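Local coordinates for protein RIF2 (Saccharomyces cerevisiae, PDB 4BJ1) that takes part in telomere length regulation and transcriptional silencing and interacts with RIF1 and the C-terminus of RAP1, at residues A[30-41]-A[213-221]; A[261-269]-A[300-308]. All coordinates share one frame; numbering follows the deposited sequence.

Contact 1: residues A[30-41]-A[213-221]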
ATOM      1  N   TYR A  30      -1.847  -8.747 -14.051  1.00 91.01           N
ATOM      2  CA  TYR A  30      -1.707  -8.935 -15.502  1.00 94.63           C
ATOM      3  C   TYR A  30      -1.331 -10.391 -15.811  1.00102.46           C
ATOM      4  O   TYR A  30      -1.630 -10.889 -16.897  1.00107.46           O
ATOM      5  CB  TYR A  30      -0.695  -7.949 -16.120  1.00 94.82           C
ATOM      6  CG  TYR A  30       0.703  -7.979 -15.541  1.00 94.16           C
ATOM      7  CD1 TYR A  30       1.689  -8.799 -16.087  1.00 96.94           C
ATOM      8  CD2 TYR A  30       1.067  -7.123 -14.505  1.00 92.18           C
ATOM      9  CE1 TYR A  30       2.992  -8.801 -15.580  1.00 94.88           C
ATOM     10  CE2 TYR A  30       2.361  -7.129 -13.980  1.00 91.52           C
ATOM     11  CZ  TYR A  30       3.325  -7.961 -14.528  1.00 98.45           C
ATOM     12  OH  TYR A  30       4.601  -7.949 -14.016  1.00 95.85           O
ATOM     13  N   VAL A  31      -0.718 -11.077 -14.827  1.00 95.72           N
ATOM     14  CA  VAL A  31      -0.335 -12.478 -14.894  1.00 96.71           C
ATOM     15  C   VAL A  31      -1.077 -13.264 -13.746  1.00100.88           C
ATOM     16  O   VAL A  31      -0.477 -13.625 -12.727  1.00 98.42           O
ATOM     17  CB  VAL A  31       1.212 -12.639 -14.967  1.00 98.79           C
ATOM     18  CG1 VAL A  31       1.942 -11.979 -13.793  1.00 93.93           C
ATOM     19  CG2 VAL A  31       1.618 -14.090 -15.151  1.00101.11           C
ATOM     20  N   PRO A  32      -2.415 -13.509 -13.889  1.00100.21           N
ATOM     21  CA  PRO A  32      -3.155 -14.218 -12.822  1.00100.16           C
ATOM     22  C   PRO A  32      -2.651 -15.627 -12.540  1.00105.77           C
ATOM     23  O   PRO A  32      -2.789 -16.117 -11.421  1.00104.54           O
ATOM     24  CB  PRO A  32      -4.594 -14.234 -13.340  1.00105.07           C
ATOM     25  CG  PRO A  32      -4.466 -14.091 -14.806  1.00111.97           C
ATOM     26  CD  PRO A  32      -3.315 -13.175 -15.013  1.00104.47           C
ATOM     27  N   SER A  33      -2.051 -16.260 -13.560  1.00104.90           N
ATOM     28  CA  SER A  33      -1.453 -17.586 -13.503  1.00106.28           C
ATOM     29  C   SER A  33      -0.307 -17.633 -12.493  1.00107.85           C
ATOM     30  O   SER A  33      -0.072 -18.696 -11.920  1.00108.58           O
ATOM     31  CB  SER A  33      -0.951 -18.000 -14.882  1.00112.32           C
ATOM     32  OG  SER A  33      -0.331 -16.927 -15.571  1.00118.32           O
ATOM     33  N   LEU A  34       0.380 -16.486 -12.254  1.00101.32           N
ATOM     34  CA  LEU A  34       1.511 -16.390 -11.322  1.00 98.47           C
ATOM     35  C   LEU A  34       1.111 -16.527  -9.857  1.00103.93           C
ATOM     36  O   LEU A  34       1.734 -17.309  -9.138  1.00104.29           O
ATOM     37  CB  LEU A  34       2.329 -15.099 -11.550  1.00 95.36           C
ATOM     38  CG  LEU A  34       3.472 -14.806 -10.569  1.00 95.14           C
ATOM     39  CD1 LEU A  34       4.619 -15.792 -10.728  1.00 95.61           C
ATOM     40  CD2 LEU A  34       3.945 -13.386 -10.714  1.00 93.57           C
ATOM     41  N   SER A  35       0.108 -15.752  -9.408  1.00100.54           N
ATOM     42  CA  SER A  35      -0.393 -15.768  -8.029  1.00 99.79           C
ATOM     43  C   SER A  35      -0.732 -17.209  -7.594  1.00106.77           C
ATOM     44  O   SER A  35      -0.309 -17.642  -6.517  1.00106.28           O
ATOM     45  CB  SER A  35      -1.610 -14.857  -7.890  1.00104.30           C
ATOM     46  OG  SER A  35      -1.596 -13.807  -8.847  1.00116.53           O
ATOM     47  N   LYS A  36      -1.422 -17.962  -8.470  1.00106.18           N
ATOM     48  CA  LYS A  36      -1.769 -19.360  -8.247  1.00109.01           C
ATOM     49  C   LYS A  36      -0.502 -20.236  -8.240  1.00113.29           C
ATOM     50  O   LYS A  36      -0.385 -21.121  -7.389  1.00114.25           O
ATOM     51  CB  LYS A  36      -2.772 -19.850  -9.308  1.00115.46           C
ATOM     52  N   PHE A  37       0.456 -19.969  -9.163  1.00108.09           N
ATOM     53  CA  PHE A  37       1.718 -20.717  -9.271  1.00107.01           C
ATOM     54  C   PHE A  37       2.532 -20.602  -7.995  1.00106.69           C
ATOM     55  O   PHE A  37       3.171 -21.568  -7.588  1.00106.49           O
ATOM     56  CB  PHE A  37       2.546 -20.244 -10.485  1.00108.55           C
ATOM     57  CG  PHE A  37       3.913 -20.878 -10.618  1.00110.00           C
ATOM     58  CD1 PHE A  37       4.049 -22.201 -11.017  1.00116.24           C
ATOM     59  CD2 PHE A  37       5.062 -20.150 -10.348  1.00109.13           C
ATOM     60  CE1 PHE A  37       5.312 -22.784 -11.136  1.00117.49           C
ATOM     61  CE2 PHE A  37       6.322 -20.736 -10.465  1.00112.35           C
ATOM     62  CZ  PHE A  37       6.440 -22.048 -10.858  1.00113.67           C
ATOM     63  N   LEU A  38       2.482 -19.426  -7.358  1.00100.21           N
ATOM     64  CA  LEU A  38       3.206 -19.168  -6.125  1.00 97.38           C
ATOM     65  C   LEU A  38       2.628 -19.949  -4.960  1.00105.62           C
ATOM     66  O   LEU A  38       3.329 -20.823  -4.457  1.00106.54           O
ATOM     67  CB  LEU A  38       3.331 -17.668  -5.832  1.00 93.40           C
ATOM     68  CG  LEU A  38       4.253 -16.892  -6.767  1.00 94.83           C
ATOM     69  CD1 LEU A  38       4.370 -15.481  -6.326  1.00 91.14           C
ATOM     70  CD2 LEU A  38       5.639 -17.517  -6.836  1.00 96.50           C
ATOM     71  N   SER A  39       1.338 -19.737  -4.597  1.00104.05           N
ATOM     72  CA  SER A  39       0.687 -20.483  -3.498  1.00105.72           C
ATOM     73  C   SER A  39       0.816 -22.020  -3.615  1.00112.18           C
ATOM     74  O   SER A  39       0.869 -22.704  -2.595  1.00112.62           O
ATOM     75  CB  SER A  39      -0.775 -20.080  -3.350  1.00110.91           C
ATOM     76  OG  SER A  39      -1.581 -20.689  -4.347  1.00125.32           O
ATOM     77  N   LYS A  40       0.879 -22.538  -4.857  1.00110.53           N
ATOM     78  CA  LYS A  40       1.023 -23.956  -5.184  1.00113.97           C
ATOM     79  C   LYS A  40       2.408 -24.471  -4.754  1.00120.17           C
ATOM     80  O   LYS A  40       2.511 -25.526  -4.117  1.00122.18           O
ATOM     81  CB  LYS A  40       0.807 -24.164  -6.705  1.00118.10           C
ATOM     82  CG  LYS A  40       1.033 -25.589  -7.223  1.00130.38           C
ATOM     83  CD  LYS A  40       1.486 -25.590  -8.689  1.00141.90           C
ATOM     84  CE  LYS A  40       2.530 -26.650  -8.979  1.00153.09           C
ATOM     85  NZ  LYS A  40       3.490 -26.220 -10.038  1.00157.08           N
ATOM     86  N   ASN A  41       3.468 -23.725  -5.110  1.00115.04           N
ATOM     87  CA  ASN A  41       4.837 -24.134  -4.847  1.00113.97           C
ATOM     88  C   ASN A  41       5.406 -23.637  -3.526  1.00115.53           C
ATOM     89  O   ASN A  41       6.195 -24.360  -2.925  1.00116.57           O
ATOM     90  CB  ASN A  41       5.738 -23.739  -6.013  1.00112.54           C
ATOM     91  CG  ASN A  41       5.422 -24.480  -7.290  1.00132.54           C
ATOM     92  OD1 ASN A  41       5.957 -25.559  -7.574  1.00130.10           O
ATOM     93  ND2 ASN A  41       4.536 -23.917  -8.090  1.00121.98           N
ATOM     94  N   TYR A 213      12.726 -29.281 -10.886  1.00121.12           N
ATOM     95  CA  TYR A 213      12.553 -27.839 -10.970  1.00118.76           C
ATOM     96  C   TYR A 213      11.428 -27.431 -11.903  1.00120.12           C
ATOM     97  O   TYR A 213      11.200 -28.074 -12.928  1.00122.50           O
ATOM     98  CB  TYR A 213      13.876 -27.125 -11.328  1.00121.44           C
ATOM     99  CG  TYR A 213      14.364 -27.320 -12.748  1.00127.71           C
ATOM    100  CD1 TYR A 213      15.228 -28.363 -13.072  1.00132.77           C
ATOM    101  CD2 TYR A 213      14.010 -26.429 -13.757  1.00129.26           C
ATOM    102  CE1 TYR A 213      15.697 -28.535 -14.377  1.00136.93           C
ATOM    103  CE2 TYR A 213      14.474 -26.588 -15.062  1.00133.29           C
ATOM    104  CZ  TYR A 213      15.316 -27.643 -15.370  1.00144.77           C
ATOM    105  OH  TYR A 213      15.770 -27.794 -16.659  1.00149.06           O
ATOM    106  N   THR A 214      10.740 -26.352 -11.542  1.00112.13           N
ATOM    107  CA  THR A 214       9.670 -25.756 -12.338  1.00110.65           C
ATOM    108  C   THR A 214      10.174 -24.404 -12.902  1.00110.47           C
ATOM    109  O   THR A 214      11.157 -23.850 -12.395  1.00108.16           O
ATOM    110  CB  THR A 214       8.316 -25.724 -11.565  1.00117.75           C
ATOM    111  OG1 THR A 214       7.328 -25.021 -12.317  1.00117.51           O
ATOM    112  CG2 THR A 214       8.419 -25.115 -10.180  1.00113.15           C
ATOM    113  N   VAL A 215       9.548 -23.930 -14.002  1.00105.82           N
ATOM    114  CA  VAL A 215       9.892 -22.676 -14.687  1.00103.02           C
ATOM    115  C   VAL A 215       8.638 -21.801 -14.897  1.00104.10           C
ATOM    116  O   VAL A 215       7.574 -22.300 -15.279  1.00103.59           O
ATOM    117  CB  VAL A 215      10.704 -22.909 -16.006  1.00108.59           C
ATOM    118  CG1 VAL A 215      10.825 -21.638 -16.846  1.00107.44           C
ATOM    119  CG2 VAL A 215      12.089 -23.483 -15.719  1.00109.45           C
ATOM    120  N   PHE A 216       8.778 -20.495 -14.614  1.00 98.92           N
ATOM    121  CA  PHE A 216       7.734 -19.511 -14.843  1.00 97.37           C
ATOM    122  C   PHE A 216       8.183 -18.463 -15.855  1.00103.12           C
ATOM    123  O   PHE A 216       9.097 -17.675 -15.587  1.00100.93           O
ATOM    124  CB  PHE A 216       7.186 -18.886 -13.556  1.00 95.64           C
ATOM    125  CG  PHE A 216       5.850 -18.237 -13.827  1.00 95.77           C
ATOM    126  CD1 PHE A 216       4.680 -18.987 -13.818  1.00 99.27           C
ATOM    127  CD2 PHE A 216       5.768 -16.885 -14.156  1.00 95.95           C
ATOM    128  CE1 PHE A 216       3.451 -18.396 -14.117  1.00100.23           C
ATOM    129  CE2 PHE A 216       4.535 -16.292 -14.446  1.00 98.01           C
ATOM    130  CZ  PHE A 216       3.389 -17.052 -14.435  1.00 97.56           C
ATOM    131  N   GLU A 217       7.544 -18.495 -17.039  1.00103.31           N
ATOM    132  CA  GLU A 217       7.822 -17.608 -18.166  1.00104.40           C
ATOM    133  C   GLU A 217       7.036 -16.308 -18.029  1.00105.25           C
ATOM    134  O   GLU A 217       5.811 -16.282 -18.181  1.00105.04           O
ATOM    135  CB  GLU A 217       7.517 -18.319 -19.500  1.00109.81           C
ATOM    136  CG  GLU A 217       8.225 -17.729 -20.714  1.00125.62           C
ATOM    137  CD  GLU A 217       9.722 -17.967 -20.816  1.00151.13           C
ATOM    138  OE1 GLU A 217      10.170 -19.121 -20.611  1.00135.98           O
ATOM    139  OE2 GLU A 217      10.445 -16.997 -21.141  1.00151.07           O
ATOM    140  N   MET A 218       7.753 -15.231 -17.716  1.00 99.26           N
ATOM    141  CA  MET A 218       7.170 -13.911 -17.561  1.00 96.53           C
ATOM    142  C   MET A 218       6.674 -13.422 -18.932  1.00103.26           C
ATOM    143  O   MET A 218       7.456 -13.360 -19.889  1.00104.03           O
ATOM    144  CB  MET A 218       8.182 -12.957 -16.918  1.00 96.51           C
ATOM    145  CG  MET A 218       7.569 -12.040 -15.904  1.00 96.86           C
ATOM    146  SD  MET A 218       6.756 -12.923 -14.560  1.00 98.98           S
ATOM    147  CE  MET A 218       5.767 -11.613 -13.902  1.00 92.97           C
ATOM    148  N   PRO A 219       5.348 -13.178 -19.067  1.00101.67           N
ATOM    149  CA  PRO A 219       4.801 -12.785 -20.384  1.00103.54           C
ATOM    150  C   PRO A 219       5.301 -11.440 -20.908  1.00104.90           C
ATOM    151  O   PRO A 219       5.386 -10.459 -20.149  1.00103.84           O
ATOM    152  CB  PRO A 219       3.286 -12.770 -20.141  1.00105.43           C
ATOM    153  CG  PRO A 219       3.146 -12.468 -18.658  1.00106.80           C
ATOM    154  CD  PRO A 219       4.287 -13.228 -18.032  1.00101.83           C
ATOM    155  N   ILE A 220       5.644 -11.401 -22.201  1.00100.29           N
ATOM    156  CA  ILE A 220       6.092 -10.181 -22.867  1.00 99.27           C
ATOM    157  C   ILE A 220       4.798  -9.483 -23.250  1.00102.66           C
ATOM    158  O   ILE A 220       3.966 -10.076 -23.953  1.00105.70           O
ATOM    159  CB  ILE A 220       6.984 -10.442 -24.126  1.00105.70           C
ATOM    160  CG1 ILE A 220       8.017 -11.600 -23.926  1.00107.00           C
ATOM    161  CG2 ILE A 220       7.662  -9.156 -24.626  1.00106.38           C
ATOM    162  CD1 ILE A 220       9.124 -11.425 -22.879  1.00115.47           C
ATOM    163  N   LEU A 221       4.585  -8.260 -22.743  1.00 94.80           N
ATOM    164  CA  LEU A 221       3.356  -7.550 -23.065  1.00 93.85           C
ATOM    165  C   LEU A 221       3.470  -6.910 -24.429  1.00100.46           C
ATOM    166  O   LEU A 221       4.552  -6.469 -24.816  1.00100.81           O
ATOM    167  CB  LEU A 221       3.030  -6.466 -22.020  1.00 90.08           C
ATOM    168  CG  LEU A 221       2.651  -6.893 -20.597  1.00 91.00           C
ATOM    169  CD1 LEU A 221       2.305  -5.683 -19.766  1.00 88.27           C
ATOM    170  CD2 LEU A 221       1.459  -7.834 -20.581  1.00 93.98           C
TER
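In the P-loop NTPase-like (ASCE) core of this AAA+ protein, helix 32-41 packs over strand 213-217, an outermost strand of the parallel sheet, chiefly through F37, L34 and V31 against F216. The two axes are 10.1 Å apart at closest approach and run nearly antiparallel, at 159°. F216 extends from the strand towards the helix with CG anti to its backbone N (chi1 -162°), which places the ring against the first turns of the helix. L34 sits over one face of that ring, its CD1 3.9 Å from the F216 centroid in a CH-pi contact. At the rim, near the ring plane, V31 CG2 comes to 3.5 Å from F216 CZ, and S33 OG lies at the same edge. F37 meets F216 as a displaced pair: the planes are inclined by 30°, but with centroids 5.1 Å apart the rings barely overlap, and F216 CD1 lies towards the rim of one F37 face. The opposite face of F37 carries the amide nitrogen of N41, whose ND2 is held in place by a nearly straight hydrogen bond of 2.8 Å to F37 O.

The five-stranded sheet has the order 2-3-4-1-5, and T214, F216 and M218 are joined by backbone hydrogen bonds to the neighbouring strand 48-53. The helix lies over this margin of the sheet, where F37 also touches V50 of strand 48-53. Beyond F216 towards the strand's start, T214 OG1 lies at the edge of the F37 ring. Past the strand's other end the bent chain of M218 brings CE to 3.8 Å from V31 CG1 and close to Y30 OH, while P219 CD rests 4.0 Å from V31 CG2.

Contact 2: residues A[261-269]-A[300-308]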
ATOM      1  N   SER A 261      -2.469  16.139 -25.597  1.00 90.85           N
ATOM      2  CA  SER A 261      -2.255  16.526 -24.203  1.00 86.47           C
ATOM      3  C   SER A 261      -0.901  16.066 -23.666  1.00 90.78           C
ATOM      4  O   SER A 261      -0.311  15.119 -24.206  1.00 90.80           O
ATOM      5  CB  SER A 261      -3.386  16.017 -23.316  1.00 83.34           C
ATOM      6  OG  SER A 261      -3.298  14.614 -23.180  1.00 78.96           O
ATOM      7  N   ASN A 262      -0.429  16.726 -22.581  1.00 85.57           N
ATOM      8  CA  ASN A 262       0.827  16.405 -21.908  1.00 82.97           C
ATOM      9  C   ASN A 262       0.839  14.928 -21.534  1.00 85.03           C
ATOM     10  O   ASN A 262       1.795  14.225 -21.887  1.00 84.98           O
ATOM     11  CB  ASN A 262       0.992  17.259 -20.659  1.00 81.09           C
ATOM     12  CG  ASN A 262       1.432  18.665 -20.925  1.00107.67           C
ATOM     13  OD1 ASN A 262       0.885  19.367 -21.766  1.00109.16           O
ATOM     14  ND2 ASN A 262       2.405  19.122 -20.173  1.00102.26           N
ATOM     15  N   LEU A 263      -0.261  14.449 -20.889  1.00 78.93           N
ATOM     16  CA  LEU A 263      -0.408  13.057 -20.468  1.00 76.35           C
ATOM     17  C   LEU A 263      -0.386  12.069 -21.636  1.00 83.64           C
ATOM     18  O   LEU A 263       0.362  11.086 -21.569  1.00 83.48           O
ATOM     19  CB  LEU A 263      -1.659  12.888 -19.598  1.00 74.50           C
ATOM     20  CG  LEU A 263      -1.770  11.659 -18.685  1.00 74.38           C
ATOM     21  CD1 LEU A 263      -0.508  11.438 -17.859  1.00 71.13           C
ATOM     22  CD2 LEU A 263      -2.984  11.782 -17.782  1.00 73.50           C
ATOM     23  N   ALA A 264      -1.146  12.356 -22.722  1.00 82.70           N
ATOM     24  CA  ALA A 264      -1.192  11.513 -23.928  1.00 84.53           C
ATOM     25  C   ALA A 264       0.165  11.446 -24.626  1.00 91.25           C
ATOM     26  O   ALA A 264       0.611  10.354 -24.991  1.00 91.89           O
ATOM     27  CB  ALA A 264      -2.249  12.010 -24.885  1.00 88.06           C
ATOM     28  N   ILE A 265       0.829  12.613 -24.782  1.00 88.60           N
ATOM     29  CA  ILE A 265       2.157  12.757 -25.399  1.00 89.04           C
ATOM     30  C   ILE A 265       3.190  12.000 -24.547  1.00 90.08           C
ATOM     31  O   ILE A 265       4.062  11.325 -25.097  1.00 91.01           O
ATOM     32  CB  ILE A 265       2.496  14.274 -25.565  1.00 92.54           C
ATOM     33  CG1 ILE A 265       1.761  14.880 -26.770  1.00 95.19           C
ATOM     34  CG2 ILE A 265       3.996  14.544 -25.635  1.00 93.81           C
ATOM     35  CD1 ILE A 265       1.510  16.317 -26.645  1.00 95.17           C
ATOM     36  N   PHE A 266       3.061  12.092 -23.205  1.00 82.86           N
ATOM     37  CA  PHE A 266       3.952  11.421 -22.268  1.00 79.80           C
ATOM     38  C   PHE A 266       3.859   9.929 -22.494  1.00 82.72           C
ATOM     39  O   PHE A 266       4.890   9.270 -22.590  1.00 82.19           O
ATOM     40  CB  PHE A 266       3.604  11.784 -20.812  1.00 78.69           C
ATOM     41  CG  PHE A 266       4.619  11.308 -19.796  1.00 78.43           C
ATOM     42  CD1 PHE A 266       4.507  10.049 -19.210  1.00 78.68           C
ATOM     43  CD2 PHE A 266       5.676  12.128 -19.408  1.00 81.10           C
ATOM     44  CE1 PHE A 266       5.460   9.599 -18.296  1.00 77.97           C
ATOM     45  CE2 PHE A 266       6.616  11.687 -18.466  1.00 82.07           C
ATOM     46  CZ  PHE A 266       6.499  10.424 -17.917  1.00 77.92           C
ATOM     47  N   PHE A 267       2.623   9.410 -22.638  1.00 79.29           N
ATOM     48  CA  PHE A 267       2.351   7.993 -22.854  1.00 78.96           C
ATOM     49  C   PHE A 267       2.883   7.490 -24.190  1.00 86.91           C
ATOM     50  O   PHE A 267       3.327   6.341 -24.255  1.00 87.66           O
ATOM     51  CB  PHE A 267       0.855   7.686 -22.663  1.00 80.58           C
ATOM     52  CG  PHE A 267       0.494   7.264 -21.251  1.00 79.14           C
ATOM     53  CD1 PHE A 267       0.623   8.149 -20.182  1.00 79.77           C
ATOM     54  CD2 PHE A 267       0.046   5.972 -20.988  1.00 79.90           C
ATOM     55  CE1 PHE A 267       0.332   7.742 -18.879  1.00 77.53           C
ATOM     56  CE2 PHE A 267      -0.254   5.572 -19.689  1.00 79.23           C
ATOM     57  CZ  PHE A 267      -0.110   6.461 -18.645  1.00 75.69           C
ATOM     58  N   GLU A 268       2.892   8.350 -25.243  1.00 85.49           N
ATOM     59  CA  GLU A 268       3.436   7.981 -26.551  1.00 88.75           C
ATOM     60  C   GLU A 268       4.919   7.660 -26.386  1.00 94.23           C
ATOM     61  O   GLU A 268       5.379   6.667 -26.944  1.00 97.60           O
ATOM     62  CB  GLU A 268       3.206   9.068 -27.616  1.00 93.31           C
ATOM     63  N   PHE A 269       5.647   8.437 -25.554  1.00 87.50           N
ATOM     64  CA  PHE A 269       7.058   8.173 -25.264  1.00 86.63           C
ATOM     65  C   PHE A 269       7.218   6.825 -24.548  1.00 87.04           C
ATOM     66  O   PHE A 269       8.147   6.090 -24.868  1.00 87.84           O
ATOM     67  CB  PHE A 269       7.681   9.319 -24.438  1.00 87.56           C
ATOM     68  CG  PHE A 269       9.046   9.040 -23.833  1.00 88.94           C
ATOM     69  CD1 PHE A 269      10.203   9.135 -24.604  1.00 95.15           C
ATOM     70  CD2 PHE A 269       9.172   8.678 -22.495  1.00 87.48           C
ATOM     71  CE1 PHE A 269      11.460   8.879 -24.046  1.00 95.37           C
ATOM     72  CE2 PHE A 269      10.430   8.442 -21.937  1.00 89.99           C
ATOM     73  CZ  PHE A 269      11.563   8.539 -22.720  1.00 91.02           C
ATOM     74  N   LYS A 300      -0.500  20.016 -12.758  1.00 74.81           N
ATOM     75  CA  LYS A 300       0.706  19.310 -13.167  1.00 72.41           C
ATOM     76  C   LYS A 300       0.402  18.248 -14.206  1.00 77.86           C
ATOM     77  O   LYS A 300       1.080  18.206 -15.230  1.00 79.09           O
ATOM     78  CB  LYS A 300       1.436  18.750 -11.956  1.00 70.88           C
ATOM     79  CG  LYS A 300       1.978  19.875 -11.094  1.00 77.14           C
ATOM     80  CD  LYS A 300       2.818  19.376  -9.960  1.00 85.03           C
ATOM     81  CE  LYS A 300       3.201  20.495  -9.033  1.00 94.88           C
ATOM     82  NZ  LYS A 300       4.122  20.013  -7.978  1.00108.99           N
ATOM     83  N   ILE A 301      -0.680  17.466 -14.010  1.00 74.38           N
ATOM     84  CA  ILE A 301      -1.124  16.428 -14.960  1.00 74.66           C
ATOM     85  C   ILE A 301      -1.512  17.049 -16.342  1.00 80.93           C
ATOM     86  O   ILE A 301      -1.158  16.531 -17.416  1.00 81.18           O
ATOM     87  CB  ILE A 301      -2.267  15.582 -14.317  1.00 76.86           C
ATOM     88  CG1 ILE A 301      -1.793  14.944 -12.980  1.00 74.56           C
ATOM     89  CG2 ILE A 301      -2.785  14.512 -15.278  1.00 78.93           C
ATOM     90  CD1 ILE A 301      -2.864  14.299 -12.123  1.00 79.95           C
ATOM     91  N   ARG A 302      -2.193  18.190 -16.287  1.00 78.84           N
ATOM     92  CA  ARG A 302      -2.669  18.915 -17.454  1.00 81.32           C
ATOM     93  C   ARG A 302      -1.535  19.672 -18.183  1.00 87.90           C
ATOM     94  O   ARG A 302      -1.408  19.569 -19.414  1.00 89.34           O
ATOM     95  CB  ARG A 302      -3.783  19.883 -16.999  1.00 80.84           C
ATOM     96  CG  ARG A 302      -4.950  20.110 -17.977  1.00 98.07           C
ATOM     97  CD  ARG A 302      -6.248  20.585 -17.299  1.00108.31           C
ATOM     98  NE  ARG A 302      -5.991  21.265 -16.020  1.00118.20           N
ATOM     99  CZ  ARG A 302      -6.798  21.242 -14.962  1.00128.14           C
ATOM    100  NH1 ARG A 302      -7.964  20.603 -15.017  1.00110.65           N
ATOM    101  NH2 ARG A 302      -6.452  21.868 -13.843  1.00111.08           N
ATOM    102  N   ASN A 303      -0.687  20.386 -17.411  1.00 84.49           N
ATOM    103  CA  ASN A 303       0.295  21.328 -17.929  1.00 86.41           C
ATOM    104  C   ASN A 303       1.780  21.082 -17.640  1.00 91.25           C
ATOM    105  O   ASN A 303       2.604  21.556 -18.422  1.00 93.37           O
ATOM    106  CB  ASN A 303      -0.064  22.740 -17.417  1.00 86.63           C
ATOM    107  CG  ASN A 303      -1.541  23.086 -17.478  1.00106.27           C
ATOM    108  OD1 ASN A 303      -2.201  22.969 -18.521  1.00105.17           O
ATOM    109  ND2 ASN A 303      -2.099  23.506 -16.352  1.00 93.37           N
ATOM    110  N   ARG A 304       2.144  20.415 -16.549  1.00 86.35           N
ATOM    111  CA  ARG A 304       3.568  20.277 -16.233  1.00 86.24           C
ATOM    112  C   ARG A 304       4.207  18.923 -16.549  1.00 89.45           C
ATOM    113  O   ARG A 304       5.434  18.888 -16.630  1.00 91.11           O
ATOM    114  CB  ARG A 304       3.839  20.638 -14.762  1.00 88.27           C
ATOM    115  CG  ARG A 304       3.658  22.118 -14.420  1.00107.47           C
ATOM    116  CD  ARG A 304       4.715  22.616 -13.443  1.00125.22           C
ATOM    117  NE  ARG A 304       6.039  22.751 -14.069  1.00139.27           N
ATOM    118  CZ  ARG A 304       7.079  21.947 -13.838  1.00144.79           C
ATOM    119  NH1 ARG A 304       6.972  20.937 -12.982  1.00126.52           N
ATOM    120  NH2 ARG A 304       8.237  22.158 -14.452  1.00122.74           N
ATOM    121  N   LEU A 305       3.429  17.822 -16.698  1.00 84.32           N
ATOM    122  CA  LEU A 305       3.979  16.472 -16.960  1.00 82.99           C
ATOM    123  C   LEU A 305       4.481  16.315 -18.378  1.00 91.76           C
ATOM    124  O   LEU A 305       3.683  16.183 -19.300  1.00 94.35           O
ATOM    125  CB  LEU A 305       2.955  15.366 -16.632  1.00 80.91           C
ATOM    126  CG  LEU A 305       3.431  13.898 -16.613  1.00 83.73           C
ATOM    127  CD1 LEU A 305       4.533  13.669 -15.579  1.00 83.07           C
ATOM    128  CD2 LEU A 305       2.296  12.975 -16.257  1.00 81.78           C
ATOM    129  N   THR A 306       5.807  16.346 -18.555  1.00 88.96           N
ATOM    130  CA  THR A 306       6.490  16.165 -19.838  1.00 90.69           C
ATOM    131  C   THR A 306       7.723  15.320 -19.593  1.00 93.07           C
ATOM    132  O   THR A 306       8.127  15.168 -18.444  1.00 90.18           O
ATOM    133  CB  THR A 306       6.865  17.500 -20.483  1.00102.19           C
ATOM    134  OG1 THR A 306       7.574  18.313 -19.557  1.00 98.79           O
ATOM    135  CG2 THR A 306       5.673  18.241 -21.043  1.00105.15           C
ATOM    136  N   ILE A 307       8.333  14.765 -20.655  1.00 92.02           N
ATOM    137  CA  ILE A 307       9.536  13.946 -20.471  1.00 91.16           C
ATOM    138  C   ILE A 307      10.734  14.849 -20.173  1.00 96.35           C
ATOM    139  O   ILE A 307      11.674  14.416 -19.511  1.00 96.23           O
ATOM    140  CB  ILE A 307       9.786  12.905 -21.589  1.00 95.40           C
ATOM    141  CG1 ILE A 307      10.135  13.559 -22.922  1.00 99.04           C
ATOM    142  CG2 ILE A 307       8.594  11.951 -21.710  1.00 94.41           C
ATOM    143  CD1 ILE A 307      10.827  12.652 -23.839  1.00106.45           C
ATOM    144  N   LYS A 308      10.644  16.128 -20.582  1.00 94.04           N
ATOM    145  CA  LYS A 308      11.649  17.153 -20.315  1.00 94.88           C
ATOM    146  C   LYS A 308      11.569  17.664 -18.857  1.00 97.22           C
ATOM    147  O   LYS A 308      12.522  18.290 -18.396  1.00 98.10           O
ATOM    148  CB  LYS A 308      11.533  18.306 -21.327  1.00 99.26           C
TER
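F266 and F269 of helix 262-269 meet L305 and I307, which follow the last helix of the AAA+ lid domain, with each aromatic ring taking an aliphatic side chain over a face. The axes of segments 262-269 and 300-304 cross at 79°. I307 bridges both rings by its branches. Its CD1 stands over the face of F269 in a CH-pi contact, 3.9 Å from the ring centroid. Its CG2 touches F269 CD2 and also lies obliquely to the F266 ring, 3.7 Å from F266 CD2. With CG anti to the backbone N (chi1 -171°), F266 turns its ring to the extended residues 305-306, with L305 CG above one face, offset towards the rim, and the T306 carbonyl at the ring edge.

Deeper in, L263 touches two partners with its two methyls. CD2 packs on I301 CG2 at 3.7 Å, the two side chains lying alongside and pointing the same way, and CD1 meets L305 CD2 at 3.6 Å where these leucines cross. V252 of helix 243-257 also touches L263, and Y284 and I287 of helix 276-290 touch I301, tying this apolar layer to the rest of the lid.

N262, in the first turn of its helix, directs its amide to the backbone of residues 303-305; ND2 makes a weak, bent hydrogen bond of 3.3 Å to L305 O and packs 3.5 Å from T306 CG2.

Overall arrangement
From the N terminus, the chain enters contact 1 at residues 30-41, early in the fold, and returns to it only at 213-221, after it has run through the other four strands of the parallel sheet and the helices between them. Contact 1 thus closes a long loop of 171 residues, joining an early helix to the marginal strand of the ASCE core. The chain then passes into the lid, where contact 2 closes a much shorter, mostly helical excursion of 30 residues and ties helix 262-272 to the end of helix 294-304 and the residues that follow it. The two loops follow in series, neither nested nor crossed. The centres of contacts 1 and 2 lie 33 Å apart, and the two do not touch.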